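Surface presentation of antigens protein SpaO (Salmonella typhimurium, PDB 4YX1) takes part in the type III secretion pathway that surface-presents the determinants Salmonella needs to enter mammalian cells, the chain being SpaO's C-terminal FliN-like SPOA2 domain. Local coordinates at residues A[51-56]-A[62-67]. Residues are numbered along the deposited sequence; the frame is centred on the assembly and turned at random.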
ATOM      1  N   ASN A  51      -3.995 -10.609  -3.800  1.00  9.54           N
ATOM      2  CA  ASN A  51      -3.181  -9.630  -4.476  1.00 10.20           C
ATOM      3  C   ASN A  51      -3.728  -9.327  -5.843  1.00  8.27           C
ATOM      4  O   ASN A  51      -4.554 -10.066  -6.394  1.00  8.74           O
ATOM      5  CB  ASN A  51      -1.731 -10.088  -4.578  1.00 14.13           C
ATOM      6  CG  ASN A  51      -1.592 -11.399  -5.297  1.00 16.70           C
ATOM      7  OD1 ASN A  51      -1.871 -11.492  -6.490  1.00 18.50           O
ATOM      8  ND2 ASN A  51      -1.146 -12.427  -4.580  1.00 18.57           N
ATOM      9  N   GLY A  52      -3.274  -8.218  -6.381  1.00  8.26           N
ATOM     10  CA  GLY A  52      -3.778  -7.753  -7.641  1.00  8.07           C
ATOM     11  C   GLY A  52      -2.855  -6.740  -8.262  1.00  8.15           C
ATOM     12  O   GLY A  52      -1.699  -6.580  -7.867  1.00 10.13           O
ATOM     13  N   GLU A  53      -3.395  -6.039  -9.241  1.00  8.48           N
ATOM     14  CA  GLU A  53      -2.630  -5.156 -10.083  1.00  8.79           C
ATOM     15  C   GLU A  53      -3.273  -3.797 -10.077  1.00  7.31           C
ATOM     16  O   GLU A  53      -4.488  -3.688 -10.158  1.00  7.66           O
ATOM     17  CB  GLU A  53      -2.570  -5.741 -11.486  1.00 10.45           C
ATOM     18  CG  GLU A  53      -1.918  -4.869 -12.519  1.00 12.55           C
ATOM     19  CD  GLU A  53      -1.814  -5.565 -13.856  1.00 13.51           C
ATOM     20  OE1 GLU A  53      -2.193  -6.747 -13.967  1.00 14.32           O
ATOM     21  OE2 GLU A  53      -1.342  -4.931 -14.806  1.00 13.66           O
ATOM     22  N   LEU A  54      -2.457  -2.761  -9.955  1.00  7.88           N
ATOM     23  CA  LEU A  54      -2.973  -1.407  -9.976  1.00  9.57           C
ATOM     24  C   LEU A  54      -3.449  -1.031 -11.384  1.00  9.62           C
ATOM     25  O   LEU A  54      -2.752  -1.275 -12.374  1.00 11.99           O
ATOM     26  CB  LEU A  54      -1.897  -0.447  -9.478  1.00 11.34           C
ATOM     27  CG  LEU A  54      -2.307   0.953  -9.049  1.00 13.37           C
ATOM     28  CD1 LEU A  54      -3.226   0.880  -7.856  1.00 13.57           C
ATOM     29  CD2 LEU A  54      -1.058   1.732  -8.715  1.00 14.32           C
ATOM     30  N   VAL A  55      -4.647  -0.457 -11.459  1.00  7.77           N
ATOM     31  CA  VAL A  55      -5.268  -0.069 -12.730  1.00  9.10           C
ATOM     32  C   VAL A  55      -5.752   1.365 -12.622  1.00  9.37           C
ATOM     33  O   VAL A  55      -6.266   1.765 -11.582  1.00 11.88           O
ATOM     34  CB  VAL A  55      -6.462  -0.989 -13.076  1.00 12.25           C
ATOM     35  CG1 VAL A  55      -7.256  -0.469 -14.278  1.00 14.88           C
ATOM     36  CG2 VAL A  55      -5.983  -2.413 -13.309  1.00 14.10           C
ATOM     37  N   GLN A  56      -5.573   2.152 -13.674  1.00 10.04           N
ATOM     38  CA  GLN A  56      -6.208   3.462 -13.717  1.00 12.08           C
ATOM     39  C   GLN A  56      -7.592   3.311 -14.308  1.00 11.49           C
ATOM     40  O   GLN A  56      -7.740   2.932 -15.471  1.00 13.27           O
ATOM     41  CB  GLN A  56      -5.400   4.458 -14.544  1.00 15.57           C
ATOM     42  CG  GLN A  56      -6.138   5.778 -14.749  1.00 18.58           C
ATOM     43  CD  GLN A  56      -6.196   6.610 -13.496  1.00 23.04           C
ATOM     44  OE1 GLN A  56      -5.180   7.144 -13.044  1.00 26.43           O
ATOM     45  NE2 GLN A  56      -7.380   6.721 -12.919  1.00 23.77           N
ATOM     46  N   GLY A  62      -7.812   1.604  -9.308  1.00 10.09           N
ATOM     47  CA  GLY A  62      -8.454   0.387  -8.883  1.00  9.90           C
ATOM     48  C   GLY A  62      -7.431  -0.706  -8.695  1.00  9.26           C
ATOM     49  O   GLY A  62      -6.277  -0.569  -9.087  1.00  8.77           O
ATOM     50  N   VAL A  63      -7.867  -1.805  -8.093  1.00  8.56           N
ATOM     51  CA  VAL A  63      -7.028  -2.986  -7.984  1.00  8.82           C
ATOM     52  C   VAL A  63      -7.736  -4.140  -8.674  1.00  9.09           C
ATOM     53  O   VAL A  63      -8.819  -4.557  -8.265  1.00  9.63           O
ATOM     54  CB  VAL A  63      -6.705  -3.341  -6.521  1.00 10.38           C
ATOM     55  CG1 VAL A  63      -5.876  -4.618  -6.466  1.00 10.66           C
ATOM     56  CG2 VAL A  63      -5.971  -2.187  -5.857  1.00 12.50           C
ATOM     57  N   GLU A  64      -7.127  -4.624  -9.752  1.00  8.23           N
ATOM     58  CA  GLU A  64      -7.607  -5.793 -10.464  1.00  8.64           C
ATOM     59  C   GLU A  64      -7.130  -7.039  -9.733  1.00  8.45           C
ATOM     60  O   GLU A  64      -5.935  -7.289  -9.674  1.00 10.09           O
ATOM     61  CB  GLU A  64      -7.086  -5.773 -11.900  1.00  8.64           C
ATOM     62  CG  GLU A  64      -7.491  -6.996 -12.710  1.00 10.21           C
ATOM     63  CD  GLU A  64      -6.738  -7.096 -14.017  1.00 13.33           C
ATOM     64  OE1 GLU A  64      -5.791  -6.307 -14.225  1.00 17.61           O
ATOM     65  OE2 GLU A  64      -7.080  -7.970 -14.833  1.00 13.54           O
ATOM     66  N   ILE A  65      -8.047  -7.814  -9.166  1.00  8.54           N
ATOM     67  CA  ILE A  65      -7.639  -8.965  -8.357  1.00  9.90           C
ATOM     68  C   ILE A  65      -7.076 -10.078  -9.243  1.00 10.34           C
ATOM     69  O   ILE A  65      -7.673 -10.452 -10.255  1.00 11.88           O
ATOM     70  CB  ILE A  65      -8.817  -9.517  -7.527  1.00 11.60           C
ATOM     71  CG1 ILE A  65      -9.428  -8.420  -6.649  1.00 12.58           C
ATOM     72  CG2 ILE A  65      -8.384 -10.733  -6.686  1.00 13.14           C
ATOM     73  CD1 ILE A  65      -8.487  -7.878  -5.631  1.00 13.98           C
ATOM     74  N   HIS A  66      -5.921 -10.605  -8.873  1.00 10.93           N
ATOM     75  CA  HIS A  66      -5.383 -11.761  -9.576  1.00 13.11           C
ATOM     76  C   HIS A  66      -5.480 -13.029  -8.736  1.00 13.76           C
ATOM     77  O   HIS A  66      -5.513 -14.126  -9.280  1.00 16.44           O
ATOM     78  CB  HIS A  66      -3.940 -11.495 -10.000  1.00 14.56           C
ATOM     79  CG  HIS A  66      -3.835 -10.570 -11.173  1.00 17.08           C
ATOM     80  ND1 HIS A  66      -4.359 -10.885 -12.407  1.00 20.00           N
ATOM     81  CD2 HIS A  66      -3.302  -9.333 -11.295  1.00 18.82           C
ATOM     82  CE1 HIS A  66      -4.142  -9.885 -13.244  1.00 20.53           C
ATOM     83  NE2 HIS A  66      -3.501  -8.931 -12.593  1.00 19.37           N
ATOM     84  N   GLU A  67      -5.555 -12.883  -7.418  1.00 13.39           N
ATOM     85  CA  GLU A  67      -5.697 -14.037  -6.545  1.00 15.63           C
ATOM     86  C   GLU A  67      -6.321 -13.637  -5.220  1.00 14.02           C
ATOM     87  O   GLU A  67      -5.880 -12.685  -4.591  1.00 11.83           O
ATOM     88  CB  GLU A  67      -4.334 -14.695  -6.317  1.00 20.54           C
ATOM     89  CG  GLU A  67      -4.351 -15.924  -5.438  1.00 25.54           C
ATOM     90  CD  GLU A  67      -2.966 -16.529  -5.293  1.00 29.85           C
ATOM     91  OE1 GLU A  67      -1.980 -15.847  -5.655  1.00 31.33           O
ATOM     92  OE2 GLU A  67      -2.861 -17.677  -4.818  1.00 31.76           O
TER
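E53 and V55 of strand 47-56 form antiparallel hydrogen-bonded pairs with E64 and G62 of strand 61-65; the two strands are the arms of a β-hairpin. E53 N gives to E64 O at 2.9 Å and E64 N returns to E53 O at 2.8 Å; V55 and G62 exchange a similar pair. Past G52 the register slips by one residue in a classic β-bulge: H66 and E67 both face N51, and N51 O accepts from H66 N at 2.9 Å and from E67 N at a longer 3.2 Å.

At the bulge the H66 ring reaches back to E53. With E53 CG anti to the backbone N (chi1 174°) and the chain extended, OE1 meets H66 NE2 at 2.9 Å in a nearly straight bond (161°). The oxygen lies close to the ring plane and uses its anti lone pair, the carboxylate turned 30° from the ring. E64 runs alongside E53, pointing the same way, and the two OE1 atoms of E53 and E64 stand 3.6 Å apart; V55 CG2 packs on E64 CB at 3.8 Å. On the other face, V63 CG1 lies 4.0 Å from G52 CA, and L54 and V63 both pack on V40 of strand 40-44.

G62, V63 and E64 also pair with an antiparallel strand of the second subunit, which carries the sheet across the dimer interface. Two neighbouring carboxylates probably favour a protonated, positively charged H66, whose charge would in turn ease the repulsion between E53 and E64.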